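Local coordinates for manganese-containing pseudocatalase (Thermus thermophilus, PDB 2V8T), which probably acts as a catalase, breaking down hydrogen peroxide at a pair of manganese ions in each subunit, at residues E36-M41 against G135-T140; M44-N49 against I145-H150; L85-N88 against L93-G96. One frame throughout, in Å; residues are numbered along the deposited sequence.

How the contacts relate
Contacts 1 and 2 are neighbours, with centres about 10 Å apart, and both use helix 36-49, one of the four long helices that supply manganese ligands. Along the chain their segments alternate: 36-41, 44-49, 135-140, 145-150. The helix runs first beside the 135-140 loop and then beside helix 144-166, and Phe139 of contact 1 reaches Gln46, Asp147 and His150 of contact 2. Both touch the second subunit. Contact 3 joins 85-88 to 93-96 at the end of helix 57-85, nested within the loops the other two close. Its centre lies about 35 Å from contact 1's and 43 Å from contact 2's. Contacts 1 and 2 thus lie on the ligand-bearing bundle, contact 3 away from the manganese site.

Contact 1: residues E36-M41 against G135-T140. With MN (manganese (II) ion), chain C.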
loop_
_atom_site.group_PDB
_atom_site.type_symbol
_atom_site.label_atom_id
_atom_site.label_comp_id
_atom_site.label_asym_id
_atom_site.label_seq_id
_atom_site.Cartn_x
_atom_site.Cartn_y
_atom_site.Cartn_z
ATOM N N GLU A 36 5.772 -18.617 -2.085
ATOM C CA GLU A 36 7.018 -19.094 -1.471
ATOM C C GLU A 36 7.750 -17.980 -0.778
ATOM O O GLU A 36 8.484 -18.222 0.197
ATOM C CB GLU A 36 7.885 -19.769 -2.536
ATOM C CG GLU A 36 7.284 -21.109 -2.993
ATOM C CD GLU A 36 7.423 -22.200 -1.993
ATOM O OE1 GLU A 36 8.103 -22.023 -0.964
ATOM O OE2 GLU A 36 6.836 -23.321 -2.173
ATOM N N MET A 37 7.621 -16.721 -1.225
ATOM C CA MET A 37 8.201 -15.620 -0.453
ATOM C C MET A 37 7.652 -15.590 0.963
ATOM O O MET A 37 8.363 -15.242 1.897
ATOM C CB MET A 37 7.964 -14.264 -1.119
ATOM C CG MET A 37 8.776 -13.979 -2.294
ATOM S SD MET A 37 10.510 -13.569 -1.853
ATOM C CE MET A 37 10.329 -11.938 -1.119
ATOM N N SER A 38 6.355 -15.857 1.105
ATOM C CA SER A 38 5.742 -15.820 2.416
ATOM C C SER A 38 6.201 -16.961 3.302
ATOM O O SER A 38 6.521 -16.719 4.473
ATOM C CB SER A 38 4.229 -15.812 2.324
ATOM O OG SER A 38 3.841 -14.564 1.780
ATOM N N THR A 39 6.207 -18.181 2.817
ATOM C CA THR A 39 6.699 -19.275 3.680
ATOM C C THR A 39 8.164 -19.051 4.027
ATOM O O THR A 39 8.550 -19.132 5.202
ATOM C CB THR A 39 6.386 -20.625 3.066
ATOM O OG1 THR A 39 6.928 -20.619 1.759
ATOM C CG2 THR A 39 4.899 -20.896 3.046
ATOM N N LEU A 40 8.977 -18.675 3.039
ATOM C CA LEU A 40 10.370 -18.330 3.294
ATOM C C LEU A 40 10.484 -17.319 4.401
ATOM O O LEU A 40 11.233 -17.506 5.381
ATOM C CB LEU A 40 11.002 -17.776 2.025
ATOM C CG LEU A 40 12.361 -17.129 2.218
ATOM C CD1 LEU A 40 13.394 -18.097 2.760
ATOM C CD2 LEU A 40 12.816 -16.500 0.889
ATOM N N MET A 41 9.843 -16.145 4.244
ATOM C CA MET A 41 10.137 -15.056 5.152
ATOM C C MET A 41 9.511 -15.277 6.523
ATOM O O MET A 41 10.072 -14.841 7.544
ATOM C CB MET A 41 9.676 -13.750 4.513
ATOM C CG MET A 41 10.520 -13.354 3.270
ATOM S SD MET A 41 12.142 -12.646 3.759
ATOM C CE MET A 41 13.183 -12.894 2.303
ATOM N N GLY A 135 5.866 -7.211 3.636
ATOM C CA GLY A 135 6.277 -7.762 4.916
ATOM C C GLY A 135 5.215 -8.040 5.908
ATOM O O GLY A 135 5.447 -8.761 6.884
ATOM N N GLU A 136 4.002 -7.511 5.708
ATOM C CA GLU A 136 2.906 -7.852 6.589
ATOM C C GLU A 136 2.338 -9.252 6.318
ATOM O O GLU A 136 1.471 -9.730 7.031
ATOM C CB GLU A 136 1.845 -6.806 6.606
ATOM C CG GLU A 136 1.383 -6.916 8.177
ATOM C CD GLU A 136 0.380 -5.888 8.547
ATOM O OE1 GLU A 136 -0.053 -5.807 9.625
ATOM O OE2 GLU A 136 0.003 -5.051 7.665
ATOM N N TYR A 137 2.862 -9.923 5.307
ATOM C CA TYR A 137 2.578 -11.344 5.065
ATOM C C TYR A 137 3.332 -12.245 6.051
ATOM O O TYR A 137 3.101 -13.466 6.041
ATOM C CB TYR A 137 2.884 -11.742 3.656
ATOM C CG TYR A 137 2.053 -11.088 2.564
ATOM C CD1 TYR A 137 0.797 -10.575 2.740
ATOM C CD2 TYR A 137 2.551 -11.069 1.274
ATOM C CE1 TYR A 137 0.077 -10.064 1.642
ATOM C CE2 TYR A 137 1.874 -10.605 0.181
ATOM C CZ TYR A 137 0.656 -10.088 0.362
ATOM O OH TYR A 137 -0.057 -9.568 -0.723
ATOM N N VAL A 138 4.234 -11.661 6.871
ATOM C CA VAL A 138 5.014 -12.404 7.878
ATOM C C VAL A 138 4.322 -12.291 9.227
ATOM O O VAL A 138 3.933 -11.203 9.648
ATOM C CB VAL A 138 6.443 -11.882 7.915
ATOM C CG1 VAL A 138 7.228 -12.433 9.098
ATOM C CG2 VAL A 138 7.152 -12.225 6.595
ATOM N N PHE A 139 4.252 -13.433 9.902
ATOM C CA PHE A 139 3.735 -13.558 11.271
ATOM C C PHE A 139 4.886 -14.096 12.129
ATOM O O PHE A 139 5.349 -15.220 11.928
ATOM C CB PHE A 139 2.555 -14.549 11.284
ATOM C CG PHE A 139 1.945 -14.694 12.638
ATOM C CD1 PHE A 139 1.031 -13.754 13.072
ATOM C CD2 PHE A 139 2.250 -15.755 13.485
ATOM C CE1 PHE A 139 0.450 -13.859 14.337
ATOM C CE2 PHE A 139 1.686 -15.876 14.715
ATOM C CZ PHE A 139 0.773 -14.941 15.136
ATOM N N THR A 140 5.341 -13.272 13.066
ATOM C CA THR A 140 6.447 -13.669 13.950
ATOM C C THR A 140 6.133 -13.124 15.336
ATOM O O THR A 140 6.489 -12.003 15.729
ATOM C CB THR A 140 7.793 -13.270 13.364
ATOM O OG1 THR A 140 8.857 -13.630 14.245
ATOM C CG2 THR A 140 7.951 -11.796 13.003
HETATM MN MN MN C . 7.901 -24.079 -0.309
HETATM O O HOH W 1 6.650 -23.422 1.208
HETATM O O HOH W 2 6.441 -25.393 -1.373
#
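Ser38 OG is gripped by two groups while it rests on Tyr137: it is hydrogen-bonded to Arg33 O and to Trp133 NE1, and its nearest approach across the contact is 3.5 Å, to Tyr137 CB. From Tyr137 CD2, Ser38 OG stands 3.8 Å off, an oblique approach to the ring. With OG beside the backbone N (chi1 -69°), the hydroxyl can turn back to Arg33 O, ahead of the helix. The tyrosine's far end is fixed separately, Tyr137 OH bonding to Glu136 of the third subunit.

One turn on, the contact becomes apolar: Met41 CB meets Val138 CG2 at 3.6 Å, and Val138 CG1 lies 4.0 Å from Met41 O. The two segments make no direct hydrogen bond. Asn42 joins them, its ND2 bonding to Ser38 O and Tyr137 O and its OD1 accepting from Phe139 N.

At the start of the helix, in one of two modelled conformers, Glu36 chelates a manganese ion, with OE1 at 2.2 Å and OE2 at 2.3 Å from the metal. Two waters, Glu70 and His73 are also ligands of this ion, and Lys162 bonds to Glu36 OE2. The lysine's charge would probably draw electron density from that oxygen. Helix 36-49 thus carries a manganese ligand on one side and is tied to the 135-140 loop on another, the polar links going through Asn42, the direct contacts being van der Waals.

Contact 2: residues M44-N49 against I145-H150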
loop_
_atom_site.group_PDB
_atom_site.type_symbol
_atom_site.label_atom_id
_atom_site.label_comp_id
_atom_site.label_asym_id
_atom_site.label_seq_id
_atom_site.Cartn_x
_atom_site.Cartn_y
_atom_site.Cartn_z
ATOM N N MET A 44 12.039 -17.677 8.089
ATOM C CA MET A 44 13.312 -17.003 8.278
ATOM C C MET A 44 13.233 -16.099 9.495
ATOM O O MET A 44 14.078 -16.163 10.402
ATOM C CB MET A 44 13.695 -16.231 7.047
ATOM C CG MET A 44 15.065 -15.801 7.003
ATOM S SD MET A 44 16.308 -17.114 7.011
ATOM C CE MET A 44 16.119 -17.670 5.668
ATOM N N TYR A 45 12.237 -15.184 9.533
ATOM C CA TYR A 45 12.146 -14.269 10.666
ATOM C C TYR A 45 11.828 -14.995 11.954
ATOM O O TYR A 45 12.368 -14.646 13.006
ATOM C CB TYR A 45 11.189 -13.120 10.373
ATOM C CG TYR A 45 11.859 -12.065 9.533
ATOM C CD1 TYR A 45 12.472 -10.962 10.100
ATOM C CD2 TYR A 45 11.970 -12.172 8.160
ATOM C CE1 TYR A 45 13.146 -10.053 9.351
ATOM C CE2 TYR A 45 12.663 -11.264 7.363
ATOM C CZ TYR A 45 13.247 -10.185 8.013
ATOM O OH TYR A 45 13.918 -9.223 7.263
ATOM N N GLN A 46 10.939 -16.013 11.923
ATOM C CA GLN A 46 10.721 -16.769 13.146
ATOM C C GLN A 46 12.031 -17.364 13.652
ATOM O O GLN A 46 12.303 -17.413 14.853
ATOM C CB GLN A 46 9.692 -17.889 12.933
ATOM C CG GLN A 46 8.278 -17.343 12.772
ATOM C CD GLN A 46 7.344 -18.420 12.278
ATOM O OE1 GLN A 46 7.696 -19.596 12.322
ATOM N NE2 GLN A 46 6.159 -18.057 11.815
ATOM N N SER A 47 12.876 -17.877 12.722
ATOM C CA SER A 47 14.125 -18.461 13.146
ATOM C C SER A 47 15.045 -17.412 13.762
ATOM O O SER A 47 15.708 -17.677 14.781
ATOM C CB SER A 47 14.802 -19.222 12.014
ATOM O OG SER A 47 15.453 -18.424 11.038
ATOM N N PHE A 48 15.104 -16.212 13.188
ATOM C CA PHE A 48 15.916 -15.146 13.783
ATOM C C PHE A 48 15.416 -14.832 15.195
ATOM O O PHE A 48 16.194 -14.648 16.141
ATOM C CB PHE A 48 15.869 -13.874 12.931
ATOM C CG PHE A 48 16.363 -14.017 11.502
ATOM C CD1 PHE A 48 17.213 -15.034 11.098
ATOM C CD2 PHE A 48 15.989 -13.046 10.578
ATOM C CE1 PHE A 48 17.674 -15.089 9.794
ATOM C CE2 PHE A 48 16.467 -13.104 9.272
ATOM C CZ PHE A 48 17.297 -14.117 8.884
ATOM N N ASN A 49 14.087 -14.712 15.293
ATOM C CA ASN A 49 13.427 -14.188 16.498
ATOM C C ASN A 49 13.188 -15.256 17.566
ATOM O O ASN A 49 12.643 -14.950 18.626
ATOM C CB ASN A 49 12.092 -13.586 16.073
ATOM C CG ASN A 49 12.243 -12.366 15.167
ATOM O OD1 ASN A 49 11.156 -11.985 14.517
ATOM N ND2 ASN A 49 13.318 -11.750 15.108
ATOM N N ILE A 145 3.949 -22.001 20.059
ATOM C CA ILE A 145 2.779 -22.747 19.614
ATOM C C ILE A 145 1.938 -21.916 18.613
ATOM O O ILE A 145 1.460 -22.448 17.618
ATOM C CB ILE A 145 1.960 -23.246 20.809
ATOM C CG1 ILE A 145 2.756 -24.373 21.512
ATOM C CG2 ILE A 145 0.582 -23.731 20.364
ATOM C CD1 ILE A 145 2.223 -24.710 22.887
ATOM N N LEU A 146 1.758 -20.633 18.909
ATOM C CA LEU A 146 0.990 -19.751 17.997
ATOM C C LEU A 146 1.660 -19.708 16.613
ATOM O O LEU A 146 0.981 -19.798 15.588
ATOM C CB LEU A 146 0.869 -18.395 18.638
ATOM C CG LEU A 146 -0.001 -17.364 17.866
ATOM C CD1 LEU A 146 -1.428 -17.799 17.711
ATOM C CD2 LEU A 146 0.097 -16.030 18.594
ATOM N N ASP A 147 2.977 -19.559 16.594
ATOM C CA ASP A 147 3.710 -19.539 15.335
ATOM C C ASP A 147 3.566 -20.874 14.580
ATOM O O ASP A 147 3.382 -20.885 13.368
ATOM C CB ASP A 147 5.188 -19.255 15.550
ATOM C CG ASP A 147 5.524 -17.755 15.850
ATOM O OD1 ASP A 147 4.660 -16.885 15.772
ATOM O OD2 ASP A 147 6.736 -17.585 16.116
ATOM N N LEU A 148 3.677 -22.003 15.303
ATOM C CA LEU A 148 3.562 -23.281 14.631
ATOM C C LEU A 148 2.173 -23.539 14.085
ATOM O O LEU A 148 2.005 -24.124 13.022
ATOM C CB LEU A 148 3.962 -24.439 15.584
ATOM C CG LEU A 148 5.459 -24.536 15.873
ATOM C CD1 LEU A 148 5.676 -25.505 17.035
ATOM C CD2 LEU A 148 6.210 -25.041 14.622
ATOM N N LEU A 149 1.130 -23.110 14.831
ATOM C CA LEU A 149 -0.238 -23.199 14.346
ATOM C C LEU A 149 -0.384 -22.387 13.048
ATOM O O LEU A 149 -0.937 -22.852 12.056
ATOM C CB LEU A 149 -1.194 -22.713 15.449
ATOM C CG LEU A 149 -2.649 -22.658 15.040
ATOM C CD1 LEU A 149 -3.230 -24.017 14.658
ATOM C CD2 LEU A 149 -3.476 -22.011 16.188
ATOM N N HIS A 150 0.137 -21.140 13.091
ATOM C CA HIS A 150 0.143 -20.335 11.891
ATOM C C HIS A 150 0.843 -21.056 10.740
ATOM O O HIS A 150 0.350 -21.024 9.607
ATOM C CB HIS A 150 0.918 -19.013 12.194
ATOM C CG HIS A 150 1.201 -18.224 10.968
ATOM N ND1 HIS A 150 2.354 -18.421 10.227
ATOM C CD2 HIS A 150 0.486 -17.322 10.260
ATOM C CE1 HIS A 150 2.284 -17.634 9.140
ATOM N NE2 HIS A 150 1.165 -16.946 9.129
#
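Gln46 and Asp147 meet where helix 36-49 faces helix 144-166, two of the long helices of the ferritin-like four-helix bundle. Their CA atoms, 7.8 Å apart, are the closest pair across the segments, and the two side chains approach from opposite directions.

The first kind of interaction is a stack of flat groups. The carboxamide and carboxylate planes are only 11° apart, with Gln46 CD 4.0 Å from Asp147 CB and Gln46 CG 3.7 Å from Asp147 OD2. Gln46 is extended beyond CG (chi2 168°), which carries its amide across the gap and over the shorter acid.

Hydrogen bonding runs to third parties, since the two side chains form no such bond with each other. Gln46 NE2 donates to Phe139 O and Gln46 OE1 accepts from Asn151 ND2, fixing which way the amide is turned; Asp147 OD1 bonds to Ser141 OG. An alanine in place of Gln46 would probably leave Phe139 O and Asn151 ND2 without this shared partner and open a gap beside the Asp147 carboxylate.

Aromatic packing involves His150. In one of its two modelled conformers, the imidazole stacks on Phe139 and also meets Phe153 of the third subunit, while His150 ND1 lies 4.1 Å from Gln46 NE2, obliquely placed.

Of the acid, the atom nearest to Gln46 NE2 is a methylene carbon and not a carboxylate oxygen: Asp147 CB is 4.0 Å away.

Contact 3: residues L85-N88 against L93-G96; sequences LAKN and LEEG
Lys87 NZ donates to Glu94 OE2 across 2.8 Å, a hydrogen bond that is also a salt bridge. It arrives at the syn lone pair of OE2, the side facing the other carboxylate oxygen, with Glu94 OE1 3.8 Å from Lys87 NZ; the ammonium is therefore bound to one oxygen and does not straddle both. The torsions account for the reach. Lys87 is stretched to its full length, with CG opposite the backbone N (chi1 -179°) and every later torsion near 180°. Glu94 sets out from between its backbone N and carbonyl carbon (chi1 66°) and then runs straight, meeting the lysine chain at about a right angle.

The other carboxylate oxygen is employed as well: Glu94 OE1 accepts from Ala278 N, and Glu94 N is hydrogen-bonded to His276 ND1. The acid is thus held by two partners on different oxygens, a setting in which its negative charge is probably favoured despite its burial.

These residues belong to the connection that follows helix 57-85. Ala86 is the first residue to leave helical backbone angles, and from there on neither segment has regular structure; five residues past Asn88 the chain comes back as 93-96. The bridge therefore closes a short loop by side chains, the nearest CA atoms, those of Asn88 and Glu94, being 7.9 Å apart.

Outward from the charges, the lysine's methylenes lie against the acid, with Lys87 CE 3.5 Å and Lys87 CD 3.8 Å from Glu94 OE2. The Asn88 side chain crosses that of Glu94 at about a right angle, the amide and carboxylate planes 75° apart. Lys87 also packs on Gln18, while the end of helix 57-85 rests on helix 114-117.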
loop_
_atom_site.group_PDB
_atom_site.type_symbol
_atom_site.label_atom_id
_atom_site.label_comp_id
_atom_site.label_asym_id
_atom_site.label_seq_id
_atom_site.Cartn_x
_atom_site.Cartn_y
_atom_site.Cartn_z
ATOM N N LEU A 85 8.457 -17.059 -19.543
ATOM C CA LEU A 85 8.626 -15.752 -20.147
ATOM C C LEU A 85 9.755 -15.693 -21.177
ATOM O O LEU A 85 9.887 -14.701 -21.892
ATOM C CB LEU A 85 8.903 -14.707 -19.065
ATOM C CG LEU A 85 7.726 -14.434 -18.122
ATOM C CD1 LEU A 85 8.163 -13.549 -16.990
ATOM C CD2 LEU A 85 6.547 -13.814 -18.870
ATOM N N ALA A 86 10.577 -16.739 -21.273
ATOM C CA ALA A 86 11.782 -16.706 -22.125
ATOM C C ALA A 86 11.417 -16.855 -23.581
ATOM O O ALA A 86 10.801 -17.811 -23.996
ATOM C CB ALA A 86 12.682 -17.895 -21.734
ATOM N N LYS A 87 11.899 -15.932 -24.417
ATOM C CA LYS A 87 11.674 -16.032 -25.844
ATOM C C LYS A 87 12.563 -17.122 -26.452
ATOM O O LYS A 87 12.115 -17.898 -27.302
ATOM C CB LYS A 87 11.954 -14.675 -26.524
ATOM C CG LYS A 87 11.704 -14.748 -28.043
ATOM C CD LYS A 87 12.058 -13.511 -28.807
ATOM C CE LYS A 87 11.894 -13.708 -30.325
ATOM N NZ LYS A 87 12.514 -12.671 -31.137
ATOM N N ASN A 88 13.854 -17.079 -26.098
ATOM C CA ASN A 88 14.900 -17.914 -26.680
ATOM C C ASN A 88 15.675 -18.677 -25.616
ATOM O O ASN A 88 16.886 -18.500 -25.493
ATOM C CB ASN A 88 15.906 -17.059 -27.461
ATOM C CG ASN A 88 15.261 -16.269 -28.523
ATOM O OD1 ASN A 88 15.361 -14.957 -28.529
ATOM N ND2 ASN A 88 14.643 -16.902 -29.435
ATOM N N LEU A 93 22.372 -15.519 -28.316
ATOM C CA LEU A 93 22.396 -14.368 -29.223
ATOM C C LEU A 93 21.329 -14.524 -30.270
ATOM O O LEU A 93 21.383 -15.483 -31.050
ATOM C CB LEU A 93 23.775 -14.191 -29.857
ATOM C CG LEU A 93 23.888 -12.999 -30.859
ATOM C CD1 LEU A 93 23.721 -11.751 -30.155
ATOM C CD2 LEU A 93 25.207 -13.194 -31.633
ATOM N N GLU A 94 20.393 -13.592 -30.328
ATOM C CA GLU A 94 19.464 -13.538 -31.415
ATOM C C GLU A 94 19.761 -12.278 -32.245
ATOM O O GLU A 94 20.173 -11.244 -31.733
ATOM C CB GLU A 94 18.009 -13.583 -31.053
ATOM C CG GLU A 94 17.559 -12.430 -30.318
ATOM C CD GLU A 94 15.977 -12.356 -30.098
ATOM O OE1 GLU A 94 15.619 -11.643 -29.183
ATOM O OE2 GLU A 94 15.233 -12.989 -30.834
ATOM N N GLU A 95 19.498 -12.400 -33.507
ATOM C CA GLU A 95 19.758 -11.383 -34.474
ATOM C C GLU A 95 18.466 -10.914 -35.155
ATOM O O GLU A 95 17.436 -11.621 -35.159
ATOM C CB GLU A 95 20.732 -11.888 -35.585
ATOM C CG GLU A 95 22.008 -12.457 -35.019
ATOM C CD GLU A 95 23.231 -11.611 -35.213
ATOM O OE1 GLU A 95 23.310 -10.567 -34.528
ATOM O OE2 GLU A 95 24.107 -12.015 -36.014
ATOM N N GLY A 96 18.504 -9.694 -35.656
ATOM C CA GLY A 96 17.432 -9.201 -36.511
ATOM C C GLY A 96 16.249 -8.562 -35.830
ATOM O O GLY A 96 15.313 -8.126 -36.544
#